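Local coordinates for protein gamma-glutamyl-gamma-aminobutyraldehyde dehydrogenase (Burkholderia cenocepacia, PDB 4LIH) that probably oxidises aldehydes such as gamma-glutamyl-gamma-aminobutyraldehyde to the corresponding carboxylic acids, using NAD(P)+ as the electron acceptor, at residues Tyr134-Phe139 and Trp184-Ala189; Ala293-Ala298 and Val330-Ala335. All blocks are in the same frame, centred on the assembly; numbering follows the deposited sequence.

Overall arrangement
The two contacts lie in different parts of the chain, their centres about 32 Å apart and their nearest atoms about 16 Å apart. Contact 1 comes first in the sequence and is complete before contact 2 begins; it joins helices 121-142 and 178-191. Helix 178-191 connects strands 157-172 and 195-199 of one mixed sheet, and helix 121-142 precedes that sheet's strand 148-150. Contact 2 joins helices 290-302 and 319-333, which are interleaved with strands 280-283 and 314-318 of the second large sheet. In aldehyde dehydrogenases these two sheets generally belong to the coenzyme-binding and catalytic domains. Contact 1 thus packs helices close to the predicted active site, whereas contact 2 pairs helices farther from it.

Contact 1: Tyr134-Phe139 and Trp184-Ala189; sequences YCVEWF and WKFGPA
Pro188, a proline set within helix 178-191, lays its CB over the centre of the Phe139 ring, 3.8 Å from the centroid and only 7° off the ring normal, in a CH-pi contact. Pro188 CD meets the same face, 3.7 Å from Phe139 CD2, while CE3 of Trp138 lies over the opposite face, so the phenyl ring is held between two hydrophobic groups. A proline nitrogen has no hydrogen to give to the preceding turn, and the helix kinks there. Beside it, Gly187 has no side chain to stand between the helices, and its CA comes 4.5 Å from Val136 CA. The axes of the two short segments run nearly parallel, crossing at -18° with a closest approach of 8.3 Å. Where the backbones draw close, a water donates to both Val136 O and Gly187 O, linking two carbonyls that could not bond to each other directly. Cys135 carries SG anti to its backbone N (chi1 179°), from where it meets Trp184 CD1 at 3.8 Å in an oblique sulfur-aromatic contact. Val136 CG2 touches the rim of the Phe186 ring at CE1, 3.6 Å away. Outside the pair, Trp184 lies near Glu274, the predicted active-site residue. Helix 88-104 packs on Val136 through Leu95 and stacks Trp98 on Phe186, while Phe225 of strand 225-227 meets Phe186 edge to face.

Contact 2: Ala293-Ala298 and Val330-Ala335; sequences AAQTAA and VAAARA
Ala298 and Ala332 meet methyl to methyl, their CB atoms 3.6 Å apart, and this is the main touch between the two helices. The CB of Ala332 points toward helix 290-302 and settles against Ala294, Gln295 and Ala298. Ala332 CB also approaches Ala294 O at 3.9 Å and Gln295 CA at 4.0 Å. That carbonyl oxygen already accepts the helical bond from Ala298 N, so a nonpolar methyl can lie against it without leaving it lacking a donor. Alanine suits both positions because a single methyl can meet its partner while the backbones stay close: Gln295 CA and Ala332 CA are 5.3 Å apart.

Gln295 flanks this meeting with a longer side chain. Gln295 CB stands 4.7 Å from Ala332 CB, and CG, turned anti to its own carbonyl carbon (chi1 -72°), comes somewhat nearer, to 4.3 Å. Gln295 CD is then anti to CA (chi2 166°) and recedes to 5.6 Å from Ala332 CB. The amide that follows, with OE1 and NE2, lies farther still from that methyl. The aliphatic start of the side chain therefore borders the contact, while the polar tip belongs to an exposed residue at its margin, a division for which glutamine is well suited.

Elsewhere on helix 319-333, Phe325 and Lys328 reach Ala294, and Tyr336 touches Ala298. Helix 290-302 also packs on the sheet, with Trp439 of strand 435-439 against Ala293 and Thr296. Helix 290-302 lies on the connection between the adjacent parallel strands 280-283 and 314-318, a beta-alpha-beta crossover, and helix 319-333 follows the second strand directly; such neighbouring helices flanking a parallel sheet belong to the alpha/beta architecture of the aldehyde dehydrogenase catalytic domain.

Contact 1: Tyr134-Phe139 and Trp184-Ala189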
loop_
_atom_site.group_PDB
_atom_site.type_symbol
_atom_site.label_atom_id
_atom_site.label_comp_id
_atom_site.label_asym_id
_atom_site.label_seq_id
_atom_site.Cartn_x
_atom_site.Cartn_y
_atom_site.Cartn_z
ATOM N N TYR A 134 -14.301 3.097 20.115
ATOM C CA TYR A 134 -13.071 2.585 19.439
ATOM C C TYR A 134 -13.195 2.734 17.954
ATOM O O TYR A 134 -12.274 3.193 17.286
ATOM C CB TYR A 134 -12.765 1.166 19.852
ATOM C CG TYR A 134 -11.779 0.342 18.976
ATOM C CD1 TYR A 134 -10.454 0.727 18.788
ATOM C CD2 TYR A 134 -12.167 -0.877 18.448
ATOM C CE1 TYR A 134 -9.560 -0.014 18.036
ATOM C CE2 TYR A 134 -11.283 -1.656 17.712
ATOM C CZ TYR A 134 -9.990 -1.247 17.507
ATOM O OH TYR A 134 -9.145 -2.052 16.756
ATOM N N CYS A 135 -14.391 2.457 17.428
ATOM C CA CYS A 135 -14.577 2.606 15.997
ATOM C C CYS A 135 -14.394 4.063 15.540
ATOM O O CYS A 135 -13.653 4.344 14.586
ATOM C CB CYS A 135 -15.911 2.026 15.564
ATOM S SG CYS A 135 -16.247 2.182 13.804
ATOM N N VAL A 136 -15.007 4.995 16.245
ATOM C CA VAL A 136 -14.855 6.396 15.929
ATOM C C VAL A 136 -13.369 6.828 16.063
ATOM O O VAL A 136 -12.823 7.518 15.200
ATOM C CB VAL A 136 -15.756 7.243 16.816
ATOM C CG1 VAL A 136 -15.430 8.727 16.630
ATOM C CG2 VAL A 136 -17.217 6.953 16.468
ATOM N N GLU A 137 -12.725 6.435 17.144
ATOM C CA GLU A 137 -11.342 6.801 17.363
ATOM C C GLU A 137 -10.396 6.294 16.295
ATOM O O GLU A 137 -9.431 6.997 15.887
ATOM C CB GLU A 137 -10.852 6.283 18.738
ATOM C CG GLU A 137 -11.489 6.970 19.953
ATOM C CD GLU A 137 -11.460 6.145 21.235
ATOM O OE1 GLU A 137 -11.110 4.946 21.282
ATOM O OE2 GLU A 137 -11.839 6.709 22.253
ATOM N N TRP A 138 -10.622 5.053 15.865
ATOM C CA TRP A 138 -9.708 4.392 14.912
ATOM C C TRP A 138 -9.833 5.082 13.559
ATOM O O TRP A 138 -8.841 5.447 12.943
ATOM C CB TRP A 138 -10.055 2.916 14.813
ATOM C CG TRP A 138 -9.048 2.033 14.151
ATOM C CD1 TRP A 138 -8.051 1.334 14.759
ATOM C CD2 TRP A 138 -8.970 1.722 12.767
ATOM N NE1 TRP A 138 -7.317 0.621 13.825
ATOM C CE2 TRP A 138 -7.884 0.806 12.597
ATOM C CE3 TRP A 138 -9.681 2.141 11.646
ATOM C CZ2 TRP A 138 -7.495 0.313 11.342
ATOM C CZ3 TRP A 138 -9.321 1.607 10.380
ATOM C CH2 TRP A 138 -8.221 0.694 10.264
ATOM N N PHE A 139 -11.058 5.359 13.122
ATOM C CA PHE A 139 -11.173 6.054 11.842
ATOM C C PHE A 139 -10.646 7.491 11.924
ATOM O O PHE A 139 -10.059 7.975 10.969
ATOM C CB PHE A 139 -12.575 5.945 11.237
ATOM C CG PHE A 139 -12.852 4.574 10.645
ATOM C CD1 PHE A 139 -12.255 4.191 9.421
ATOM C CD2 PHE A 139 -13.566 3.631 11.370
ATOM C CE1 PHE A 139 -12.490 2.923 8.866
ATOM C CE2 PHE A 139 -13.769 2.371 10.839
ATOM C CZ PHE A 139 -13.239 2.021 9.606
ATOM N N TRP A 184 -20.278 1.816 13.316
ATOM C CA TRP A 184 -19.574 1.164 12.169
ATOM C C TRP A 184 -19.884 1.868 10.834
ATOM O O TRP A 184 -19.057 1.873 9.918
ATOM C CB TRP A 184 -19.972 -0.322 12.044
ATOM C CG TRP A 184 -19.256 -1.206 12.987
ATOM C CD1 TRP A 184 -18.574 -0.821 14.107
ATOM C CD2 TRP A 184 -19.137 -2.631 12.919
ATOM N NE1 TRP A 184 -18.060 -1.923 14.752
ATOM C CE2 TRP A 184 -18.374 -3.042 14.033
ATOM C CE3 TRP A 184 -19.628 -3.606 12.036
ATOM C CZ2 TRP A 184 -18.067 -4.396 14.294
ATOM C CZ3 TRP A 184 -19.289 -4.960 12.273
ATOM C CH2 TRP A 184 -18.533 -5.326 13.407
ATOM N N LYS A 185 -21.088 2.423 10.727
ATOM C CA LYS A 185 -21.432 3.311 9.609
ATOM C C LYS A 185 -20.891 4.727 9.788
ATOM O O LYS A 185 -20.157 5.219 8.938
ATOM C CB LYS A 185 -22.939 3.395 9.355
ATOM C CG LYS A 185 -23.705 2.076 9.251
ATOM C CD LYS A 185 -23.100 1.048 8.340
ATOM C CE LYS A 185 -24.013 -0.158 8.306
ATOM N NZ LYS A 185 -23.378 -1.314 7.625
ATOM N N PHE A 186 -21.239 5.410 10.873
ATOM C CA PHE A 186 -20.919 6.845 10.944
ATOM C C PHE A 186 -19.443 7.161 11.239
ATOM O O PHE A 186 -18.978 8.258 10.945
ATOM C CB PHE A 186 -21.882 7.608 11.885
ATOM C CG PHE A 186 -21.801 7.243 13.350
ATOM C CD1 PHE A 186 -20.649 7.471 14.102
ATOM C CD2 PHE A 186 -22.932 6.792 14.024
ATOM C CE1 PHE A 186 -20.623 7.171 15.445
ATOM C CE2 PHE A 186 -22.905 6.501 15.371
ATOM C CZ PHE A 186 -21.758 6.703 16.094
ATOM N N GLY A 187 -18.760 6.254 11.899
ATOM C CA GLY A 187 -17.304 6.386 12.154
ATOM C C GLY A 187 -16.521 6.597 10.881
ATOM O O GLY A 187 -15.935 7.666 10.658
ATOM N N PRO A 188 -16.574 5.619 9.976
ATOM C CA PRO A 188 -15.864 5.885 8.702
ATOM C C PRO A 188 -16.504 6.966 7.808
ATOM O O PRO A 188 -15.795 7.736 7.147
ATOM C CB PRO A 188 -15.921 4.536 8.001
ATOM C CG PRO A 188 -17.023 3.758 8.663
ATOM C CD PRO A 188 -17.004 4.210 10.104
ATOM N N ALA A 189 -17.841 6.995 7.719
ATOM C CA ALA A 189 -18.461 7.981 6.817
ATOM C C ALA A 189 -18.048 9.411 7.215
ATOM O O ALA A 189 -17.757 10.215 6.344
ATOM C CB ALA A 189 -19.985 7.849 6.777
HETATM O O HOH W 1 -14.834 8.757 13.185
#

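Contact 2: Ala293-Ala298 and Val330-Ala335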
loop_
_atom_site.group_PDB
_atom_site.type_symbol
_atom_site.label_atom_id
_atom_site.label_comp_id
_atom_site.label_asym_id
_atom_site.label_seq_id
_atom_site.Cartn_x
_atom_site.Cartn_y
_atom_site.Cartn_z
ATOM N N ALA A 293 -13.231 -24.699 22.944
ATOM C CA ALA A 293 -14.094 -24.807 21.765
ATOM C C ALA A 293 -15.575 -24.933 22.125
ATOM O O ALA A 293 -16.408 -24.319 21.466
ATOM C CB ALA A 293 -13.645 -25.940 20.847
ATOM N N ALA A 294 -15.917 -25.726 23.162
ATOM C CA ALA A 294 -17.318 -25.929 23.553
ATOM C C ALA A 294 -17.892 -24.676 24.164
ATOM O O ALA A 294 -19.033 -24.321 23.867
ATOM C CB ALA A 294 -17.464 -27.078 24.547
ATOM N N GLN A 295 -17.115 -24.021 25.034
ATOM C CA GLN A 295 -17.514 -22.747 25.616
ATOM C C GLN A 295 -17.703 -21.675 24.576
ATOM O O GLN A 295 -18.657 -20.928 24.644
ATOM C CB GLN A 295 -16.518 -22.284 26.676
ATOM C CG GLN A 295 -16.649 -23.147 27.939
ATOM C CD GLN A 295 -15.506 -22.988 28.880
ATOM O OE1 GLN A 295 -14.616 -22.147 28.670
ATOM N NE2 GLN A 295 -15.487 -23.830 29.930
ATOM N N THR A 296 -16.813 -21.641 23.604
ATOM C CA THR A 296 -16.864 -20.621 22.512
ATOM C C THR A 296 -18.022 -20.921 21.553
ATOM O O THR A 296 -18.634 -19.992 21.034
ATOM C CB THR A 296 -15.506 -20.598 21.782
ATOM O OG1 THR A 296 -14.504 -20.261 22.737
ATOM C CG2 THR A 296 -15.434 -19.602 20.646
ATOM N N ALA A 297 -18.325 -22.200 21.324
ATOM C CA ALA A 297 -19.478 -22.593 20.488
ATOM C C ALA A 297 -20.795 -22.140 21.115
ATOM O O ALA A 297 -21.703 -21.671 20.396
ATOM C CB ALA A 297 -19.497 -24.100 20.224
ATOM N N ALA A 298 -20.883 -22.234 22.450
ATOM C CA ALA A 298 -22.014 -21.683 23.185
ATOM C C ALA A 298 -22.063 -20.185 23.057
ATOM O O ALA A 298 -23.129 -19.663 22.772
ATOM C CB ALA A 298 -22.010 -22.109 24.655
ATOM N N VAL A 330 -23.587 -28.511 26.330
ATOM C CA VAL A 330 -24.726 -28.473 27.225
ATOM C C VAL A 330 -24.371 -27.825 28.566
ATOM O O VAL A 330 -25.101 -26.985 29.068
ATOM C CB VAL A 330 -25.309 -29.882 27.430
ATOM C CG1 VAL A 330 -26.342 -29.913 28.550
ATOM C CG2 VAL A 330 -25.921 -30.371 26.129
ATOM N N ALA A 331 -23.239 -28.212 29.114
ATOM C CA ALA A 331 -22.691 -27.605 30.313
ATOM C C ALA A 331 -22.450 -26.094 30.098
ATOM O O ALA A 331 -22.882 -25.282 30.895
ATOM C CB ALA A 331 -21.401 -28.289 30.668
ATOM N N ALA A 332 -21.786 -25.739 28.998
ATOM C CA ALA A 332 -21.585 -24.330 28.643
ATOM C C ALA A 332 -22.875 -23.513 28.498
ATOM O O ALA A 332 -22.897 -22.325 28.876
ATOM C CB ALA A 332 -20.794 -24.221 27.367
ATOM N N ALA A 333 -23.909 -24.109 27.903
ATOM C CA ALA A 333 -25.213 -23.418 27.722
ATOM C C ALA A 333 -25.838 -22.942 29.027
ATOM O O ALA A 333 -26.611 -21.981 29.020
ATOM C CB ALA A 333 -26.205 -24.292 26.945
ATOM N N ARG A 334 -25.486 -23.585 30.156
ATOM C CA ARG A 334 -26.050 -23.230 31.468
ATOM C C ARG A 334 -25.804 -21.788 31.885
ATOM O O ARG A 334 -26.711 -21.168 32.463
ATOM C CB ARG A 334 -25.564 -24.185 32.580
ATOM N N ALA A 335 -24.628 -21.245 31.604
ATOM C CA ALA A 335 -24.329 -19.856 31.988
ATOM C C ALA A 335 -25.262 -18.853 31.319
ATOM O O ALA A 335 -25.287 -17.667 31.683
ATOM C CB ALA A 335 -22.900 -19.519 31.629
#